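Local coordinates for protein ultraspiracle (Drosophila melanogaster, PDB 1HG4) that acts as a nuclear hormone receptor and transcription factor, its ligand-binding domain holding a phospholipid in its pocket and locked in an inactive conformation, at residues A183-N188 and L231-L236; M70-Q75 and E201-K206. All coordinates share one frame; numbering follows the deposited sequence.

Interaction 1: A183-N188 and L231-L236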
# COMPACT_ATOMS: atom_id res chain seq x y z
N ALA A 183 2.39 -10.57 15.91
CA ALA A 183 1.43 -10.00 14.99
C ALA A 183 2.18 -9.61 13.70
O ALA A 183 1.69 -9.87 12.59
CB ALA A 183 0.74 -8.77 15.63
N ILE A 184 3.36 -9.00 13.84
CA ILE A 184 4.13 -8.60 12.65
C ILE A 184 4.27 -9.83 11.76
O ILE A 184 4.16 -9.74 10.53
CB ILE A 184 5.55 -8.05 13.05
CG1 ILE A 184 5.40 -6.68 13.70
CG2 ILE A 184 6.47 -7.94 11.83
CD1 ILE A 184 6.56 -6.31 14.54
N ILE A 185 4.49 -10.99 12.39
CA ILE A 185 4.65 -12.25 11.67
C ILE A 185 3.37 -12.64 10.96
O ILE A 185 3.38 -12.94 9.77
CB ILE A 185 5.06 -13.39 12.64
CG1 ILE A 185 6.46 -13.11 13.20
CG2 ILE A 185 5.04 -14.72 11.93
CD1 ILE A 185 6.86 -14.05 14.30
N LEU A 186 2.27 -12.66 11.70
CA LEU A 186 0.96 -13.01 11.13
C LEU A 186 0.62 -12.16 9.90
O LEU A 186 0.32 -12.70 8.84
CB LEU A 186 -0.15 -12.84 12.17
CG LEU A 186 -1.56 -13.21 11.69
CD1 LEU A 186 -1.62 -14.70 11.35
CD2 LEU A 186 -2.58 -12.88 12.78
N TYR A 187 0.67 -10.84 10.07
CA TYR A 187 0.35 -9.90 8.98
C TYR A 187 1.46 -9.81 7.94
O TYR A 187 2.14 -8.78 7.81
CB TYR A 187 0.10 -8.50 9.56
CG TYR A 187 -1.09 -8.41 10.51
CD1 TYR A 187 -2.33 -8.91 10.14
CD2 TYR A 187 -0.98 -7.78 11.75
CE1 TYR A 187 -3.43 -8.80 10.99
CE2 TYR A 187 -2.07 -7.66 12.60
CZ TYR A 187 -3.30 -8.17 12.21
OH TYR A 187 -4.40 -8.06 13.03
N ASN A 188 1.64 -10.88 7.17
CA ASN A 188 2.70 -10.95 6.17
C ASN A 188 2.10 -10.80 4.76
O ASN A 188 1.44 -11.71 4.25
CB ASN A 188 3.45 -12.27 6.33
CG ASN A 188 4.58 -12.44 5.33
OD1 ASN A 188 5.26 -13.47 5.33
ND2 ASN A 188 4.79 -11.45 4.48
N LEU A 231 15.31 -7.59 14.86
CA LEU A 231 16.38 -8.49 14.42
C LEU A 231 16.12 -9.96 14.78
O LEU A 231 16.66 -10.87 14.16
CB LEU A 231 17.73 -8.07 15.02
CG LEU A 231 18.44 -6.87 14.42
CD1 LEU A 231 19.77 -6.67 15.15
CD2 LEU A 231 18.68 -7.09 12.93
N ARG A 232 15.30 -10.20 15.80
CA ARG A 232 15.00 -11.56 16.19
C ARG A 232 14.14 -12.28 15.14
O ARG A 232 14.16 -13.51 15.05
CB ARG A 232 14.28 -11.59 17.54
CG ARG A 232 15.11 -11.08 18.71
CD ARG A 232 16.38 -11.90 18.89
NE ARG A 232 17.51 -11.37 18.11
CZ ARG A 232 18.34 -12.11 17.38
NH1 ARG A 232 18.18 -13.43 17.33
NH2 ARG A 232 19.33 -11.54 16.71
N LEU A 233 13.40 -11.52 14.32
CA LEU A 233 12.53 -12.12 13.31
C LEU A 233 13.23 -13.00 12.29
O LEU A 233 12.76 -14.10 11.98
CB LEU A 233 11.73 -11.03 12.58
CG LEU A 233 10.69 -10.32 13.46
CD1 LEU A 233 9.95 -9.28 12.63
CD2 LEU A 233 9.73 -11.35 14.04
N PRO A 234 14.36 -12.54 11.73
CA PRO A 234 15.08 -13.36 10.75
C PRO A 234 15.57 -14.68 11.36
O PRO A 234 15.54 -15.73 10.71
CB PRO A 234 16.23 -12.45 10.32
CG PRO A 234 15.62 -11.11 10.41
CD PRO A 234 14.91 -11.17 11.74
N ALA A 235 16.01 -14.64 12.60
CA ALA A 235 16.49 -15.84 13.26
C ALA A 235 15.31 -16.77 13.52
O ALA A 235 15.44 -18.00 13.47
CB ALA A 235 17.19 -15.48 14.57
N LEU A 236 14.14 -16.19 13.78
CA LEU A 236 12.95 -16.99 14.02
C LEU A 236 12.57 -17.71 12.73
O LEU A 236 12.27 -18.91 12.75
CB LEU A 236 11.79 -16.10 14.47
CG LEU A 236 10.96 -16.59 15.66
CD1 LEU A 236 9.73 -15.70 15.82
CD2 LEU A 236 10.54 -18.04 15.46
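Ile184 and Ile185, neighbours near the C-terminal end of helix 175-186, both start their side chains toward helix 225-250, where Leu233 meets them, and the contact is built on these two residues. In Ile184 the CG2 branch does the touching: with CG1 beside the backbone N and anti to the carbonyl carbon (chi1 -72°), CG2 falls anti to the N. This methyl comes 3.8 Å from CD1 of Leu233, and the two side chains cross at about a right angle.

Ile185 reaches further. Its CG1 arm, extended with chi2 at 171°, offers CG1 to CD2 of Leu233 at 3.8 Å and carries CD1 on to CD1 of Leu236, 3.6 Å away. CD1 of Ile185 also lies 3.9 Å from Leu233 CD2, so this methyl faces the gap between Leu233 and Leu236, which lie three residues apart on the helix. Leu233 is therefore divided between the isoleucines, CD1 to Ile184 and CD2 to Ile185. The CA atoms of Ile185 and Leu233 are 8.0 Å apart, a spacing bridged by side chains rather than by backbone. Beyond Ile185 the first segment turns away: Tyr187 leaves helical geometry at the centre of an inverse gamma turn.

Helix 78-100 adds Ala88 and Glu91 against Ile185, and Ile94 and Ala95 against Leu236, so three helices meet around these side chains. Every touching pair across the two segments is aliphatic, and the pair of segments buries 149 Å² in total. The chemistry implies that apolar burial and the fit of branched aliphatic side chains, without directional polar bonds, join helices 175-186 and 225-250 here in the interior of the ligand-binding domain.

Interaction 2: M70-Q75 and E201-K206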
# COMPACT_ATOMS: atom_id res chain seq x y z
N MET A 70 -8.07 -11.53 15.72
CA MET A 70 -7.12 -10.45 15.45
C MET A 70 -7.78 -9.41 14.56
O MET A 70 -8.54 -9.75 13.64
CB MET A 70 -5.85 -11.00 14.79
CG MET A 70 -4.87 -11.64 15.78
SD MET A 70 -4.01 -10.45 16.92
CE MET A 70 -2.61 -9.98 15.92
N PRO A 71 -7.51 -8.12 14.83
CA PRO A 71 -8.08 -7.00 14.06
C PRO A 71 -7.96 -7.18 12.55
O PRO A 71 -6.86 -7.41 12.03
CB PRO A 71 -7.28 -5.79 14.55
CG PRO A 71 -6.97 -6.15 15.97
CD PRO A 71 -6.58 -7.62 15.86
N HIS A 72 -9.10 -7.11 11.86
CA HIS A 72 -9.20 -7.22 10.39
C HIS A 72 -8.99 -8.59 9.75
O HIS A 72 -9.43 -8.80 8.61
CB HIS A 72 -8.25 -6.22 9.72
CG HIS A 72 -8.61 -4.80 9.96
ND1 HIS A 72 -9.40 -4.07 9.10
CD2 HIS A 72 -8.35 -3.98 11.01
CE1 HIS A 72 -9.61 -2.87 9.61
NE2 HIS A 72 -8.98 -2.79 10.77
N PHE A 73 -8.35 -9.52 10.47
CA PHE A 73 -8.08 -10.85 9.94
C PHE A 73 -9.28 -11.52 9.27
O PHE A 73 -9.20 -11.94 8.12
CB PHE A 73 -7.57 -11.78 11.04
CG PHE A 73 -7.05 -13.10 10.53
CD1 PHE A 73 -5.82 -13.17 9.87
CD2 PHE A 73 -7.79 -14.26 10.68
CE1 PHE A 73 -5.35 -14.38 9.39
CE2 PHE A 73 -7.32 -15.48 10.19
CZ PHE A 73 -6.10 -15.54 9.55
N ALA A 74 -10.39 -11.63 10.00
CA ALA A 74 -11.59 -12.27 9.48
C ALA A 74 -12.21 -11.52 8.31
O ALA A 74 -13.15 -12.01 7.67
CB ALA A 74 -12.63 -12.42 10.59
N GLN A 75 -11.69 -10.33 8.02
CA GLN A 75 -12.23 -9.56 6.91
C GLN A 75 -11.59 -9.88 5.58
O GLN A 75 -12.25 -9.84 4.55
CB GLN A 75 -12.13 -8.07 7.18
CG GLN A 75 -13.36 -7.53 7.87
CD GLN A 75 -13.68 -8.28 9.13
OE1 GLN A 75 -12.94 -8.22 10.12
NE2 GLN A 75 -14.79 -9.02 9.11
N GLU A 201 -0.47 -5.27 4.86
CA GLU A 201 0.71 -4.46 5.14
C GLU A 201 0.35 -3.33 6.09
O GLU A 201 1.17 -2.91 6.91
CB GLU A 201 1.27 -3.85 3.85
CG GLU A 201 2.31 -2.75 4.06
CD GLU A 201 3.64 -3.24 4.68
OE1 GLU A 201 3.86 -4.46 4.80
OE2 GLU A 201 4.48 -2.38 5.03
N MET A 202 -0.87 -2.86 5.98
CA MET A 202 -1.35 -1.77 6.81
C MET A 202 -1.45 -2.24 8.27
O MET A 202 -0.96 -1.57 9.19
CB MET A 202 -2.69 -1.27 6.25
CG MET A 202 -2.88 0.23 6.33
SD MET A 202 -1.38 1.19 5.88
CE MET A 202 -0.75 1.55 7.51
N CYS A 203 -2.09 -3.39 8.49
CA CYS A 203 -2.18 -3.95 9.83
C CYS A 203 -0.75 -4.06 10.40
O CYS A 203 -0.49 -3.66 11.54
CB CYS A 203 -2.80 -5.34 9.78
SG CYS A 203 -4.49 -5.40 9.10
N ARG A 204 0.17 -4.61 9.61
CA ARG A 204 1.54 -4.76 10.08
C ARG A 204 2.13 -3.43 10.50
O ARG A 204 2.77 -3.32 11.55
CB ARG A 204 2.43 -5.37 8.98
CG ARG A 204 3.92 -5.27 9.28
CD ARG A 204 4.78 -6.01 8.26
NE ARG A 204 4.76 -7.45 8.47
CZ ARG A 204 5.53 -8.32 7.82
NH1 ARG A 204 6.41 -7.90 6.90
NH2 ARG A 204 5.43 -9.62 8.10
N GLU A 205 1.91 -2.40 9.68
CA GLU A 205 2.45 -1.09 10.00
C GLU A 205 1.82 -0.50 11.25
O GLU A 205 2.47 0.24 12.00
CB GLU A 205 2.31 -0.16 8.79
CG GLU A 205 3.30 -0.55 7.68
CD GLU A 205 3.20 0.32 6.44
OE1 GLU A 205 2.73 1.47 6.56
OE2 GLU A 205 3.62 -0.15 5.36
N LYS A 206 0.56 -0.82 11.51
CA LYS A 206 -0.07 -0.31 12.73
C LYS A 206 0.56 -1.00 13.96
O LYS A 206 0.64 -0.42 15.04
CB LYS A 206 -1.58 -0.56 12.67
CG LYS A 206 -2.25 0.20 11.54
CD LYS A 206 -3.76 0.03 11.52
CE LYS A 206 -4.39 0.88 10.42
NZ LYS A 206 -5.86 0.62 10.30
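Cys203 and His72 carry the van der Waals part of this contact, in which the loop between helices 46-68 and 78-100 lies against helix 197-218, burying 101 Å² between the two segments. The SG of Cys203 stands 3.9 Å from CB of His72, and the nearest CA atoms are those of the same two residues, 7.8 Å apart. Chi1 of -60° sets SG beside its own backbone N and anti to the carbonyl carbon, which directs it at the loop. The carbonyl O of Pro71 is a looser neighbour, 4.3 Å from this sulfur.

A sulfur-aromatic approach adds to the packing. SG lies 4.9 Å from the centroid of the His72 ring and 44° off the ring normal, an oblique approach.

Electrostatics contribute less clearly. The extended Lys206 side chain brings NZ to 4.6 Å from NE2 of His72, beyond direct contact, so a positive lysine might disfavour protonation of the imidazole.

Backbone bonds shape the loop itself: Phe73 N donates to Met70 O at 3.2 Å and Gln75 N to His72 O at 2.8 Å. On helix 197-218, Glu205 instead faces the second subunit, accepting bonds from its Ala198 and Glu199 backbone nitrogens. The arrangement is loop-on-helix packing within the predominantly helical fold of the nuclear receptor ligand-binding domain.

How the interactions relate
The centres of the two contacts lie about 15 Å apart within one ligand-binding domain, and their segments alternate along the chain: 70-75, 183-188, 201-206, 231-236. Helices 175-186, 197-218 and 225-250 follow one another in sequence, and the middle one, which serves interaction 2, supplies a direct link to interaction 1. Probable hydrogen bonds connect Tyr187 OH to Pro71 O and Arg204 NH2 to Ile184 O, both at 2.7 Å, and Ala183 packs on Met70. Interaction 1 is the more central, about 10 Å from the chain centre against 17 Å; interaction 2 lies further out, on helix 197-218, whose Glu201, Met202 and Glu205 meet the second subunit.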